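Local coordinates for VAO-type flavoprotein oxidase VAO615 (PDB 6F72) that probably acts as a flavoprotein oxidase that carries a bicovalently bound FAD and, when reduced, reacts rapidly with molecular oxygen, although its substrate remains unknown, at residues Tyr231-Gly236 with Leu252-Val257; Ala266-Thr269 with Leu274-Ala277; Leu307-Ser312 with Glu321-Phe326; Val344-Leu349 with Asn438-Pro443. All coordinates share one frame; numbering follows the deposited sequence.

Contact 1 of 4, residues Tyr231-Gly236 with Leu252-Val257; sequences YTQGGG and LEWEVV. With FAD (flavin-adenine dinucleotide), chain E.
The indole of Trp254 reaches out from its strand with CH2 leading and meets the end of helix 227-233 obliquely. Gln233 CG lies 3.6 Å from Trp254 CH2, and Thr232 CG2 approaches the same carbon at 3.7 Å, a methyl and a methylene suiting the apolar benzene end of the indole. The pyrrole nitrogen NE1 is engaged elsewhere, with Ser279. Gln233 runs on extended past CG (chi2 173°), which takes its amide past the benzene edge of the indole, the two planes 69° apart, toward Val228 O and the adenine, where NE2 is 3.9 Å from FAD C6A. Shortening Gln233 to alanine is likely to open a gap between indole and adenine and cost Val228 O this amide donor. On the other flank, Tyr231 turns a ring edge to the FAD ribityl, with CD1 3.4 Å from O2', while Gly236 CA sits over the rim of one ring face. A buried helix end wedged between a sheet tryptophan and the cofactor thus forms part of the FAD pocket of this PCMH-type domain.

Contact 2 of 4, residues Ala266-Thr269 with Leu274-Ala277; sequences ATPT and LYWA
Pro268 lies over the phenol ring of Tyr275 with its CD almost exactly above the ring centre. This is a CH-pi contact, with CD 3.9 Å from the ring centroid and only 9° off the ring normal, made between the loop after strand 263-266 and helix 272-278, a strand-turn-helix unit of the PCMH-type domain. CG of the same proline extends the cover to the far end of the ring, 3.9 Å from Tyr275 CZ. Proline suits the place because its rigid ring offers polarised C-H groups to the pi cloud. Tyr275 reaches it with CG opposite its own backbone N (chi1 166°), which swings the ring off the helix and up against the loop, while its OH continues to Val251 O. Were Tyr275 an isoleucine, Pro268 would probably lose the flat face on which it rests, and Val251 O its hydroxyl partner. At the foot of the ring, the small methyl of Ala266 fits close against the helix backbone, CB 3.7 Å from Tyr275 N. No hydrogen bond joins the two segments, and the loop itself is shaped by an ST turn in which Thr267 OG1 accepts from Thr269 N at 3.0 Å. Just before the proline, Thr267 O sits 3.3 Å from Tyr275 CB.

Contact 3 of 4, residues Leu307-Ser312 with Glu321-Phe326; sequences LGFNDS and EAVAAF. With NAG (2-acetamido-2-deoxy-beta-D-glucopyranose), chain F.
Strand 307-310 and helix 321-326 run nearly antiparallel, their directions 153° apart and their axes 10.3 Å at closest approach, with Phe309 opposite Ala322. Apolar side chains bridge that spacing. Phe309 CG stands between its backbone N and carbonyl carbon (chi1 62°), a crowded position that sends the ring out from the strand toward the helix. Its leading edge meets Val323 CG2, 3.8 Å from CE1 and near the ring plane, and Ala322 CB lies 4.0 Å from the same carbon; the small alanine suits a place where a large ring arrives. Further along, Leu307 CD2 touches the edge of the Phe326 ring, 4.2 Å from CE1, while Phe326 also packs edge-to-face on Tyr342. At the strand's end Asn310 OD1 accepts from Ser312 N at 3.1 Å, forming an Asx turn, while ND2 carries the N-linked sugar, as expected for an Asn-Asp-Ser sequon. The arrangement is helix-on-antiparallel-sheet packing, an alpha+beta layer built on the seven-stranded sheet.

Contact 4 of 4, residues Val344-Leu349 with Asn438-Pro443; sequences VGNNSL and NISQVP. With NAG (2-acetamido-2-deoxy-beta-D-glucopyranose), chain G.
Asn346 lays its side chain over Ser440, with OD1 3.4 Å from Ser440 CB and its own CB against Ser440 O, and goes on to meet Gln441. There Gln441 NE2 donates to Asn346 OD1 at 2.8 Å. The bond is bent, 143° at the hydrogen, the donor stands above the carbonyl plane of the asparagine, and the two amide planes are 65° apart. Gln441 gets there by folding back on itself at chi2 (-42°), since its CB heads away from the hairpin; NE2 also binds Arg437 O, so two acceptors hold the amide. Beneath this pair a water donates both to Val344 O and to Ser440 OG, each at 2.7 Å, and the serine hydroxyl also bonds Phe436 O. A small polar serine suits a spot that must admit both the water and the asparagine. Gly345 N bonds Ser348 O at 2.8 Å, and a CB on this glycine would crowd that same oxygen. Asn438, two residues before Ser440, bears an N-linked sugar. The contact joins the tight beta hairpin between strands 339-344 and 348-356 to the type I turn Ile439-Val442 at the C-terminal side of helix 426-439.

How the contacts relate
The four contacts form two pairs, contact 1 lying across the chain's centre from contacts 3 and 4. Contacts 1 and 2, with centres 9 Å apart, share the FAD-binding part: Trp254 O takes what is probably a sheet hydrogen bond from Ala266 N at 2.7 Å. Contact 1 touches the cofactor directly, whereas contact 2 stands one layer back, the Leu274 side chain about 10 Å from FAD. Contacts 3 and 4, 12 Å between centres, reach neighbouring strands of the seven-stranded sheet. Phe309 O probably pairs with Leu349 N, and Asp311 OD2 with Asn347 ND2, both at 2.9 Å. Their glycans mark the protein's outer surface. Between contacts 1 and 3 the centres are about 37 Å apart.

Contact 1 of 4, residues Tyr231-Gly236 with Leu252-Val257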
loop_
_atom_site.group_PDB
_atom_site.type_symbol
_atom_site.label_atom_id
_atom_site.label_comp_id
_atom_site.label_asym_id
_atom_site.label_seq_id
_atom_site.Cartn_x
_atom_site.Cartn_y
_atom_site.Cartn_z
ATOM N N TYR A 231 1.033 -4.749 0.931
ATOM C CA TYR A 231 1.809 -3.970 1.893
ATOM C C TYR A 231 3.196 -4.595 2.225
ATOM O O TYR A 231 4.241 -4.010 1.896
ATOM C CB TYR A 231 0.994 -3.707 3.172
ATOM C CG TYR A 231 1.811 -3.022 4.242
ATOM C CD1 TYR A 231 2.022 -1.632 4.210
ATOM C CD2 TYR A 231 2.436 -3.774 5.265
ATOM C CE1 TYR A 231 2.801 -1.008 5.182
ATOM C CE2 TYR A 231 3.199 -3.162 6.238
ATOM C CZ TYR A 231 3.404 -1.793 6.187
ATOM O OH TYR A 231 4.175 -1.202 7.155
ATOM N N THR A 232 3.201 -5.781 2.835
ATOM C CA THR A 232 4.459 -6.431 3.188
ATOM C C THR A 232 5.138 -6.955 1.925
ATOM O O THR A 232 6.340 -6.824 1.780
ATOM C CB THR A 232 4.306 -7.541 4.267
ATOM O OG1 THR A 232 3.863 -6.965 5.502
ATOM C CG2 THR A 232 5.625 -8.178 4.537
ATOM N N GLN A 233 4.361 -7.525 1.011
ATOM C CA GLN A 233 4.924 -8.101 -0.215
ATOM C C GLN A 233 5.656 -7.082 -1.096
ATOM O O GLN A 233 6.630 -7.429 -1.769
ATOM C CB GLN A 233 3.832 -8.821 -1.008
ATOM C CG GLN A 233 3.429 -10.160 -0.373
ATOM C CD GLN A 233 2.239 -10.819 -1.036
ATOM O OE1 GLN A 233 2.287 -11.151 -2.225
ATOM N NE2 GLN A 233 1.177 -11.072 -0.254
ATOM N N GLY A 234 5.192 -5.833 -1.077
ATOM C CA GLY A 234 5.831 -4.767 -1.843
ATOM C C GLY A 234 6.854 -3.925 -1.089
ATOM O O GLY A 234 7.359 -2.922 -1.628
ATOM N N GLY A 235 7.152 -4.294 0.151
ATOM C CA GLY A 235 8.055 -3.499 0.975
ATOM C C GLY A 235 7.432 -3.230 2.319
ATOM O O GLY A 235 7.576 -4.049 3.246
ATOM N N GLY A 236 6.730 -2.098 2.416
ATOM C CA GLY A 236 5.930 -1.773 3.593
ATOM C C GLY A 236 6.647 -0.892 4.592
ATOM O O GLY A 236 7.355 -1.385 5.484
ATOM N N LEU A 252 9.079 -13.904 8.508
ATOM C CA LEU A 252 9.747 -15.164 8.809
ATOM C C LEU A 252 9.371 -16.241 7.796
ATOM O O LEU A 252 10.231 -16.972 7.316
ATOM C CB LEU A 252 9.453 -15.613 10.245
ATOM C CG LEU A 252 9.765 -14.631 11.375
ATOM C CD1 LEU A 252 9.140 -15.129 12.664
ATOM C CD2 LEU A 252 11.273 -14.445 11.545
ATOM N N GLU A 253 8.077 -16.329 7.483
ATOM C CA GLU A 253 7.521 -17.377 6.626
ATOM C C GLU A 253 6.394 -16.813 5.804
ATOM O O GLU A 253 5.706 -15.915 6.269
ATOM C CB GLU A 253 6.944 -18.507 7.475
ATOM C CG GLU A 253 8.017 -19.271 8.234
ATOM C CD GLU A 253 7.470 -20.420 9.054
ATOM O OE1 GLU A 253 6.602 -21.161 8.541
ATOM O OE2 GLU A 253 7.941 -20.587 10.196
ATOM N N TRP A 254 6.243 -17.348 4.591
ATOM C CA TRP A 254 5.077 -17.140 3.734
ATOM C C TRP A 254 4.457 -18.504 3.511
ATOM O O TRP A 254 5.154 -19.444 3.117
ATOM C CB TRP A 254 5.463 -16.587 2.360
ATOM C CG TRP A 254 6.023 -15.194 2.362
ATOM C CD1 TRP A 254 7.339 -14.832 2.173
ATOM C CD2 TRP A 254 5.292 -13.981 2.544
ATOM N NE1 TRP A 254 7.465 -13.462 2.235
ATOM C CE2 TRP A 254 6.226 -12.913 2.466
ATOM C CE3 TRP A 254 3.930 -13.683 2.783
ATOM C CZ2 TRP A 254 5.843 -11.575 2.607
ATOM C CZ3 TRP A 254 3.557 -12.352 2.937
ATOM C CH2 TRP A 254 4.508 -11.315 2.840
ATOM N N GLU A 255 3.151 -18.599 3.747
ATOM C CA GLU A 255 2.381 -19.762 3.352
ATOM C C GLU A 255 1.602 -19.381 2.097
ATOM O O GLU A 255 0.937 -18.354 2.065
ATOM C CB GLU A 255 1.453 -20.183 4.485
ATOM C CG GLU A 255 0.583 -21.390 4.162
ATOM C CD GLU A 255 -0.615 -21.521 5.076
ATOM O OE1 GLU A 255 -0.774 -20.694 6.003
ATOM O OE2 GLU A 255 -1.409 -22.468 4.862
ATOM N N VAL A 256 1.741 -20.205 1.061
ATOM C CA VAL A 256 1.296 -19.879 -0.288
ATOM C C VAL A 256 0.665 -21.057 -1.023
ATOM O O VAL A 256 0.853 -22.211 -0.644
ATOM C CB VAL A 256 2.449 -19.315 -1.193
ATOM C CG1 VAL A 256 3.241 -18.219 -0.498
ATOM C CG2 VAL A 256 3.364 -20.417 -1.722
ATOM N N VAL A 257 -0.095 -20.719 -2.069
ATOM C CA VAL A 257 -0.442 -21.628 -3.154
ATOM C C VAL A 257 0.174 -21.061 -4.435
ATOM O O VAL A 257 -0.038 -19.894 -4.793
ATOM C CB VAL A 257 -1.968 -21.801 -3.335
ATOM C CG1 VAL A 257 -2.262 -22.800 -4.445
ATOM C CG2 VAL A 257 -2.625 -22.259 -2.040
HETATM P PA FAD E . -4.842 -4.947 -2.364
HETATM O O1A FAD E . -5.201 -3.930 -3.417
HETATM O O2A FAD E . -5.923 -5.917 -1.978
HETATM O O5B FAD E . -3.539 -5.745 -2.862
HETATM C C5B FAD E . -2.430 -5.080 -3.467
HETATM C C4B FAD E . -1.645 -6.019 -4.375
HETATM O O4B FAD E . -1.212 -7.159 -3.629
HETATM C C3B FAD E . -2.431 -6.562 -5.553
HETATM O O3B FAD E . -1.514 -6.673 -6.648
HETATM C C2B FAD E . -2.872 -7.950 -5.119
HETATM O O2B FAD E . -3.004 -8.840 -6.230
HETATM C C1B FAD E . -1.741 -8.370 -4.195
HETATM N N9A FAD E . -2.151 -9.246 -3.072
HETATM C C8A FAD E . -2.772 -8.840 -1.944
HETATM N N7A FAD E . -2.966 -9.885 -1.101
HETATM C C5A FAD E . -2.453 -10.976 -1.691
HETATM C C6A FAD E . -2.326 -12.409 -1.343
HETATM N N6A FAD E . -2.819 -12.858 -0.168
HETATM N N1A FAD E . -1.728 -13.233 -2.234
HETATM C C2A FAD E . -1.241 -12.790 -3.414
HETATM N N3A FAD E . -1.317 -11.490 -3.792
HETATM C C4A FAD E . -1.903 -10.555 -2.988
HETATM N N1 FAD E . 1.923 1.723 2.241
HETATM C C2 FAD E . 2.967 1.948 3.079
HETATM O O2 FAD E . 4.068 1.400 2.837
HETATM N N3 FAD E . 2.851 2.746 4.163
HETATM C C4 FAD E . 1.718 3.385 4.497
HETATM O O4 FAD E . 1.659 4.118 5.511
HETATM C C4X FAD E . 0.532 3.180 3.636
HETATM N N5 FAD E . -0.651 3.772 3.906
HETATM C C5X FAD E . -1.741 3.586 3.108
HETATM C C6 FAD E . -2.969 4.212 3.411
HETATM C C7 FAD E . -4.082 3.996 2.568
HETATM C C7M FAD E . -5.391 4.687 2.907
HETATM C C8 FAD E . -3.963 3.096 1.364
HETATM C C8M FAD E . -5.124 2.722 0.453
HETATM C C9 FAD E . -2.743 2.487 1.086
HETATM C C9A FAD E . -1.628 2.695 1.904
HETATM N N10 FAD E . -0.400 2.052 1.618
HETATM C C10 FAD E . 0.708 2.290 2.458
HETATM C "C1'" FAD E . -0.270 1.225 0.420
HETATM C "C2'" FAD E . -0.232 -0.266 0.570
HETATM O "O2'" FAD E . 1.049 -0.615 1.090
HETATM C "C3'" FAD E . -0.408 -0.814 -0.841
HETATM O "O3'" FAD E . -1.533 -0.193 -1.500
HETATM C "C4'" FAD E . -0.579 -2.326 -0.830
HETATM O "O4'" FAD E . -0.501 -2.822 -2.168
HETATM C "C5'" FAD E . -1.878 -2.744 -0.138
HETATM O "O5'" FAD E . -2.078 -4.147 -0.222
HETATM P P FAD E . -3.513 -4.764 0.153
HETATM O O1P FAD E . -3.957 -4.186 1.467
HETATM O O2P FAD E . -3.376 -6.254 -0.057
HETATM O O3P FAD E . -4.439 -4.159 -1.024
#

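Contact 2 of 4, residues Ala266-Thr269 with Leu274-Ala277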
loop_
_atom_site.group_PDB
_atom_site.type_symbol
_atom_site.label_atom_id
_atom_site.label_comp_id
_atom_site.label_asym_id
_atom_site.label_seq_id
_atom_site.Cartn_x
_atom_site.Cartn_y
_atom_site.Cartn_z
ATOM N N ALA A 266 7.321 -20.870 2.338
ATOM C CA ALA A 266 8.570 -20.241 1.921
ATOM C C ALA A 266 9.195 -19.537 3.114
ATOM O O ALA A 266 8.536 -18.749 3.805
ATOM C CB ALA A 266 8.342 -19.262 0.770
ATOM N N THR A 267 10.465 -19.862 3.353
ATOM C CA THR A 267 11.228 -19.362 4.490
ATOM C C THR A 267 12.656 -19.083 3.980
ATOM O O THR A 267 12.988 -19.464 2.850
ATOM C CB THR A 267 11.260 -20.376 5.686
ATOM O OG1 THR A 267 12.351 -21.286 5.531
ATOM C CG2 THR A 267 9.948 -21.167 5.843
ATOM N N PRO A 268 13.504 -18.414 4.793
ATOM C CA PRO A 268 14.919 -18.276 4.386
ATOM C C PRO A 268 15.652 -19.611 4.159
ATOM O O PRO A 268 16.645 -19.640 3.436
ATOM C CB PRO A 268 15.551 -17.532 5.565
ATOM C CG PRO A 268 14.421 -16.783 6.177
ATOM C CD PRO A 268 13.232 -17.681 6.046
ATOM N N THR A 269 15.170 -20.699 4.770
ATOM C CA THR A 269 15.763 -22.026 4.553
ATOM C C THR A 269 14.864 -23.067 3.839
ATOM O O THR A 269 15.154 -24.268 3.898
ATOM C CB THR A 269 16.351 -22.609 5.865
ATOM O OG1 THR A 269 15.389 -22.505 6.929
ATOM C CG2 THR A 269 17.642 -21.867 6.260
ATOM N N LEU A 274 11.681 -18.150 -3.505
ATOM C CA LEU A 274 10.318 -17.642 -3.392
ATOM C C LEU A 274 10.153 -16.728 -2.176
ATOM O O LEU A 274 9.500 -15.671 -2.292
ATOM C CB LEU A 274 9.262 -18.757 -3.417
ATOM C CG LEU A 274 7.756 -18.384 -3.450
ATOM C CD1 LEU A 274 7.318 -17.591 -4.688
ATOM C CD2 LEU A 274 6.900 -19.632 -3.318
ATOM N N TYR A 275 10.756 -17.096 -1.047
ATOM C CA TYR A 275 10.724 -16.256 0.162
ATOM C C TYR A 275 11.319 -14.862 -0.138
ATOM O O TYR A 275 10.784 -13.840 0.307
ATOM C CB TYR A 275 11.431 -16.935 1.370
ATOM C CG TYR A 275 11.708 -15.960 2.498
ATOM C CD1 TYR A 275 12.889 -15.191 2.509
ATOM C CD2 TYR A 275 10.784 -15.758 3.525
ATOM C CE1 TYR A 275 13.122 -14.250 3.504
ATOM C CE2 TYR A 275 11.019 -14.827 4.537
ATOM C CZ TYR A 275 12.186 -14.075 4.518
ATOM O OH TYR A 275 12.450 -13.142 5.500
ATOM N N TRP A 276 12.433 -14.863 -0.881
ATOM C CA TRP A 276 13.177 -13.665 -1.269
ATOM C C TRP A 276 12.302 -12.696 -2.131
ATOM O O TRP A 276 12.163 -11.513 -1.785
ATOM C CB TRP A 276 14.460 -14.092 -1.991
ATOM C CG TRP A 276 15.357 -12.975 -2.432
ATOM C CD1 TRP A 276 16.348 -12.380 -1.695
ATOM C CD2 TRP A 276 15.389 -12.356 -3.724
ATOM N NE1 TRP A 276 16.971 -11.394 -2.441
ATOM C CE2 TRP A 276 16.414 -11.364 -3.691
ATOM C CE3 TRP A 276 14.652 -12.532 -4.908
ATOM C CZ2 TRP A 276 16.720 -10.551 -4.796
ATOM C CZ3 TRP A 276 14.951 -11.710 -6.017
ATOM C CH2 TRP A 276 15.975 -10.727 -5.943
ATOM N N ALA A 277 11.720 -13.238 -3.213
ATOM C CA ALA A 277 10.807 -12.553 -4.123
ATOM C C ALA A 277 9.576 -12.004 -3.425
ATOM O O ALA A 277 9.224 -10.857 -3.656
ATOM C CB ALA A 277 10.401 -13.464 -5.279
#

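Contact 3 of 4, residues Leu307-Ser312 with Glu321-Phe326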
loop_
_atom_site.group_PDB
_atom_site.type_symbol
_atom_site.label_atom_id
_atom_site.label_comp_id
_atom_site.label_asym_id
_atom_site.label_seq_id
_atom_site.Cartn_x
_atom_site.Cartn_y
_atom_site.Cartn_z
ATOM N N LEU A 307 4.590 18.366 15.953
ATOM C CA LEU A 307 5.525 19.446 15.680
ATOM C C LEU A 307 5.134 20.149 14.386
ATOM O O LEU A 307 5.266 19.582 13.296
ATOM C CB LEU A 307 6.970 18.924 15.636
ATOM C CG LEU A 307 8.115 19.814 15.120
ATOM C CD1 LEU A 307 8.250 21.113 15.909
ATOM C CD2 LEU A 307 9.417 19.025 15.132
ATOM N N GLY A 308 4.653 21.383 14.522
ATOM C CA GLY A 308 4.188 22.174 13.387
ATOM C C GLY A 308 4.781 23.563 13.338
ATOM O O GLY A 308 5.077 24.154 14.375
ATOM N N PHE A 309 4.960 24.076 12.120
ATOM C CA PHE A 309 5.407 25.453 11.885
ATOM C C PHE A 309 4.902 25.968 10.541
ATOM O O PHE A 309 4.638 25.173 9.634
ATOM C CB PHE A 309 6.937 25.577 11.988
ATOM C CG PHE A 309 7.704 24.768 10.972
ATOM C CD1 PHE A 309 7.993 25.293 9.704
ATOM C CD2 PHE A 309 8.185 23.487 11.293
ATOM C CE1 PHE A 309 8.713 24.554 8.768
ATOM C CE2 PHE A 309 8.915 22.748 10.365
ATOM C CZ PHE A 309 9.177 23.282 9.102
ATOM N N ASN A 310 4.789 27.293 10.418
ATOM C CA ASN A 310 4.261 27.925 9.201
ATOM C C ASN A 310 5.006 29.206 8.760
ATOM O O ASN A 310 6.059 29.536 9.308
ATOM C CB ASN A 310 2.744 28.148 9.322
ATOM C CG ASN A 310 2.359 29.035 10.489
ATOM O OD1 ASN A 310 2.773 30.190 10.577
ATOM N ND2 ASN A 310 1.544 28.494 11.389
ATOM N N ASP A 311 4.458 29.912 7.767
ATOM C CA ASP A 311 5.109 31.112 7.210
ATOM C C ASP A 311 4.512 32.467 7.639
ATOM O O ASP A 311 4.958 33.516 7.171
ATOM C CB ASP A 311 5.272 31.003 5.675
ATOM C CG ASP A 311 3.948 31.027 4.912
ATOM O OD1 ASP A 311 2.876 31.277 5.501
ATOM O OD2 ASP A 311 3.995 30.797 3.685
ATOM N N SER A 312 3.542 32.423 8.556
ATOM C CA SER A 312 2.778 33.601 9.005
ATOM C C SER A 312 3.572 34.664 9.759
ATOM O O SER A 312 3.065 35.767 9.982
ATOM C CB SER A 312 1.592 33.171 9.870
ATOM O OG SER A 312 0.749 32.285 9.162
ATOM N N GLU A 321 13.390 27.261 3.769
ATOM C CA GLU A 321 14.709 27.034 4.339
ATOM C C GLU A 321 14.611 26.227 5.635
ATOM O O GLU A 321 15.498 25.412 5.928
ATOM C CB GLU A 321 15.435 28.359 4.570
ATOM C CG GLU A 321 15.787 29.068 3.268
ATOM C CD GLU A 321 16.447 30.418 3.462
ATOM O OE1 GLU A 321 16.472 30.948 4.597
ATOM O OE2 GLU A 321 16.947 30.952 2.454
ATOM N N ALA A 322 13.527 26.451 6.385
ATOM C CA ALA A 322 13.280 25.770 7.653
ATOM C C ALA A 322 12.900 24.291 7.460
ATOM O O ALA A 322 13.218 23.450 8.306
ATOM C CB ALA A 322 12.220 26.509 8.455
ATOM N N VAL A 323 12.236 24.004 6.337
ATOM C CA VAL A 323 11.868 22.645 5.902
ATOM C C VAL A 323 13.126 21.901 5.432
ATOM O O VAL A 323 13.371 20.755 5.837
ATOM C CB VAL A 323 10.775 22.694 4.788
ATOM C CG1 VAL A 323 10.582 21.345 4.104
ATOM C CG2 VAL A 323 9.453 23.219 5.341
ATOM N N ALA A 324 13.905 22.557 4.572
ATOM C CA ALA A 324 15.266 22.115 4.209
ATOM C C ALA A 324 16.106 21.720 5.438
ATOM O O ALA A 324 16.741 20.662 5.439
ATOM C CB ALA A 324 15.973 23.193 3.394
ATOM N N ALA A 325 16.073 22.566 6.475
ATOM C CA ALA A 325 16.837 22.362 7.715
ATOM C C ALA A 325 16.260 21.250 8.591
ATOM O O ALA A 325 17.014 20.476 9.170
ATOM C CB ALA A 325 16.921 23.657 8.500
ATOM N N PHE A 326 14.931 21.198 8.701
ATOM C CA PHE A 326 14.214 20.091 9.354
ATOM C C PHE A 326 14.659 18.754 8.772
ATOM O O PHE A 326 14.955 17.809 9.522
ATOM C CB PHE A 326 12.702 20.294 9.175
ATOM C CG PHE A 326 11.845 19.128 9.608
ATOM C CD1 PHE A 326 11.501 18.951 10.950
ATOM C CD2 PHE A 326 11.329 18.236 8.660
ATOM C CE1 PHE A 326 10.688 17.890 11.342
ATOM C CE2 PHE A 326 10.517 17.172 9.044
ATOM C CZ PHE A 326 10.193 17.003 10.387
HETATM C C1 NAG F . 1.051 29.201 12.549
HETATM C C2 NAG F . -0.424 28.867 12.839
HETATM C C3 NAG F . -0.932 29.586 14.096
HETATM C C4 NAG F . 0.039 29.438 15.274
HETATM C C5 NAG F . 1.428 29.925 14.830
HETATM C C6 NAG F . 2.462 29.928 15.956
HETATM C C7 NAG F . -1.695 28.356 10.755
HETATM C C8 NAG F . -2.532 28.972 9.671
HETATM N N2 NAG F . -1.254 29.215 11.688
HETATM O O3 NAG F . -2.224 29.084 14.453
HETATM O O4 NAG F . -0.449 30.166 16.412
HETATM O O5 NAG F . 1.886 29.123 13.721
HETATM O O6 NAG F . 2.884 28.592 16.253
HETATM O O7 NAG F . -1.453 27.156 10.757
#

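Contact 4 of 4, residues Val344-Leu349 with Asn438-Pro443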
loop_
_atom_site.group_PDB
_atom_site.type_symbol
_atom_site.label_atom_id
_atom_site.label_comp_id
_atom_site.label_asym_id
_atom_site.label_seq_id
_atom_site.Cartn_x
_atom_site.Cartn_y
_atom_site.Cartn_z
ATOM N N VAL A 344 3.542 18.152 4.187
ATOM C CA VAL A 344 4.262 19.289 3.614
ATOM C C VAL A 344 3.246 20.122 2.819
ATOM O O VAL A 344 2.791 19.698 1.757
ATOM C CB VAL A 344 5.437 18.853 2.692
ATOM C CG1 VAL A 344 6.199 20.065 2.157
ATOM C CG2 VAL A 344 6.402 17.913 3.405
ATOM N N GLY A 345 2.894 21.292 3.343
ATOM C CA GLY A 345 2.061 22.244 2.605
ATOM C C GLY A 345 2.852 23.428 2.080
ATOM O O GLY A 345 4.014 23.616 2.447
ATOM N N ASN A 346 2.202 24.235 1.237
ATOM C CA ASN A 346 2.784 25.438 0.622
ATOM C C ASN A 346 3.171 26.518 1.643
ATOM O O ASN A 346 4.028 27.357 1.361
ATOM C CB ASN A 346 1.796 26.011 -0.418
ATOM C CG ASN A 346 2.431 27.032 -1.357
ATOM O OD1 ASN A 346 3.596 26.898 -1.759
ATOM N ND2 ASN A 346 1.654 28.067 -1.723
ATOM N N ASN A 347 2.541 26.489 2.819
ATOM C CA ASN A 347 2.719 27.523 3.847
ATOM C C ASN A 347 2.957 26.958 5.248
ATOM O O ASN A 347 3.383 27.694 6.139
ATOM C CB ASN A 347 1.509 28.479 3.884
ATOM C CG ASN A 347 1.108 28.982 2.511
ATOM O OD1 ASN A 347 0.175 28.455 1.901
ATOM N ND2 ASN A 347 1.819 29.993 2.008
ATOM N N SER A 348 2.671 25.673 5.451
ATOM C CA SER A 348 2.873 25.033 6.761
ATOM C C SER A 348 3.296 23.574 6.665
ATOM O O SER A 348 3.007 22.906 5.668
ATOM C CB SER A 348 1.647 25.185 7.668
ATOM O OG SER A 348 0.555 24.439 7.189
ATOM N N LEU A 349 4.012 23.119 7.698
ATOM C CA LEU A 349 4.416 21.717 7.873
ATOM C C LEU A 349 3.908 21.206 9.220
ATOM O O LEU A 349 4.123 21.835 10.264
ATOM C CB LEU A 349 5.951 21.549 7.776
ATOM C CG LEU A 349 6.528 20.113 7.767
ATOM C CD1 LEU A 349 7.674 19.982 6.775
ATOM C CD2 LEU A 349 6.952 19.619 9.148
ATOM N N ASN A 438 7.679 23.304 -5.918
ATOM C CA ASN A 438 6.955 23.068 -7.176
ATOM C C ASN A 438 5.649 22.258 -7.016
ATOM O O ASN A 438 4.607 22.631 -7.578
ATOM C CB ASN A 438 7.878 22.409 -8.211
ATOM C CG ASN A 438 8.931 23.366 -8.770
ATOM O OD1 ASN A 438 9.127 24.476 -8.264
ATOM N ND2 ASN A 438 9.617 22.923 -9.831
ATOM N N ILE A 439 5.713 21.171 -6.243
ATOM C CA ILE A 439 4.542 20.330 -5.952
ATOM C C ILE A 439 3.502 21.116 -5.148
ATOM O O ILE A 439 2.294 20.994 -5.402
ATOM C CB ILE A 439 4.910 19.002 -5.223
ATOM C CG1 ILE A 439 5.861 18.151 -6.084
ATOM C CG2 ILE A 439 3.641 18.215 -4.878
ATOM C CD1 ILE A 439 6.611 17.044 -5.346
ATOM N N SER A 440 3.978 21.924 -4.199
ATOM C CA SER A 440 3.115 22.803 -3.400
ATOM C C SER A 440 2.306 23.839 -4.216
ATOM O O SER A 440 1.384 24.455 -3.682
ATOM C CB SER A 440 3.938 23.516 -2.327
ATOM O OG SER A 440 4.499 22.589 -1.420
ATOM N N GLN A 441 2.643 24.018 -5.496
ATOM C CA GLN A 441 1.915 24.946 -6.386
ATOM C C GLN A 441 0.806 24.232 -7.161
ATOM O O GLN A 441 -0.014 24.885 -7.838
ATOM C CB GLN A 441 2.858 25.691 -7.367
ATOM C CG GLN A 441 4.071 26.393 -6.763
ATOM C CD GLN A 441 3.765 27.135 -5.476
ATOM O OE1 GLN A 441 2.951 28.053 -5.451
ATOM N NE2 GLN A 441 4.421 26.734 -4.395
ATOM N N VAL A 442 0.795 22.905 -7.060
ATOM C CA VAL A 442 -0.169 22.058 -7.759
ATOM C C VAL A 442 -1.279 21.709 -6.742
ATOM O O VAL A 442 -1.091 20.815 -5.915
ATOM C CB VAL A 442 0.512 20.787 -8.359
ATOM C CG1 VAL A 442 -0.416 20.086 -9.338
ATOM C CG2 VAL A 442 1.819 21.135 -9.064
ATOM N N PRO A 443 -2.434 22.423 -6.790
ATOM C CA PRO A 443 -3.430 22.349 -5.689
ATOM C C PRO A 443 -4.085 20.974 -5.452
ATOM O O PRO A 443 -4.473 20.661 -4.307
ATOM C CB PRO A 443 -4.472 23.412 -6.081
ATOM C CG PRO A 443 -3.780 24.279 -7.074
ATOM C CD PRO A 443 -2.886 23.352 -7.839
HETATM C C1 NAG G . 10.654 23.647 -10.528
HETATM C C2 NAG G . 11.614 22.588 -11.111
HETATM C C3 NAG G . 12.405 23.055 -12.353
HETATM C C4 NAG G . 11.587 23.949 -13.298
HETATM C C5 NAG G . 10.969 25.093 -12.483
HETATM C C6 NAG G . 10.200 26.108 -13.327
HETATM C C7 NAG G . 12.651 20.942 -9.555
HETATM C C8 NAG G . 13.660 20.796 -8.453
HETATM N N2 NAG G . 12.525 22.186 -10.045
HETATM O O3 NAG G . 12.878 21.929 -13.098
HETATM O O4 NAG G . 12.389 24.420 -14.395
HETATM O O5 NAG G . 10.072 24.512 -11.518
HETATM O O6 NAG G . 8.976 25.525 -13.794
HETATM O O7 NAG G . 12.013 19.977 -9.958
HETATM O O HOH W 1 2.646 20.755 -0.690
#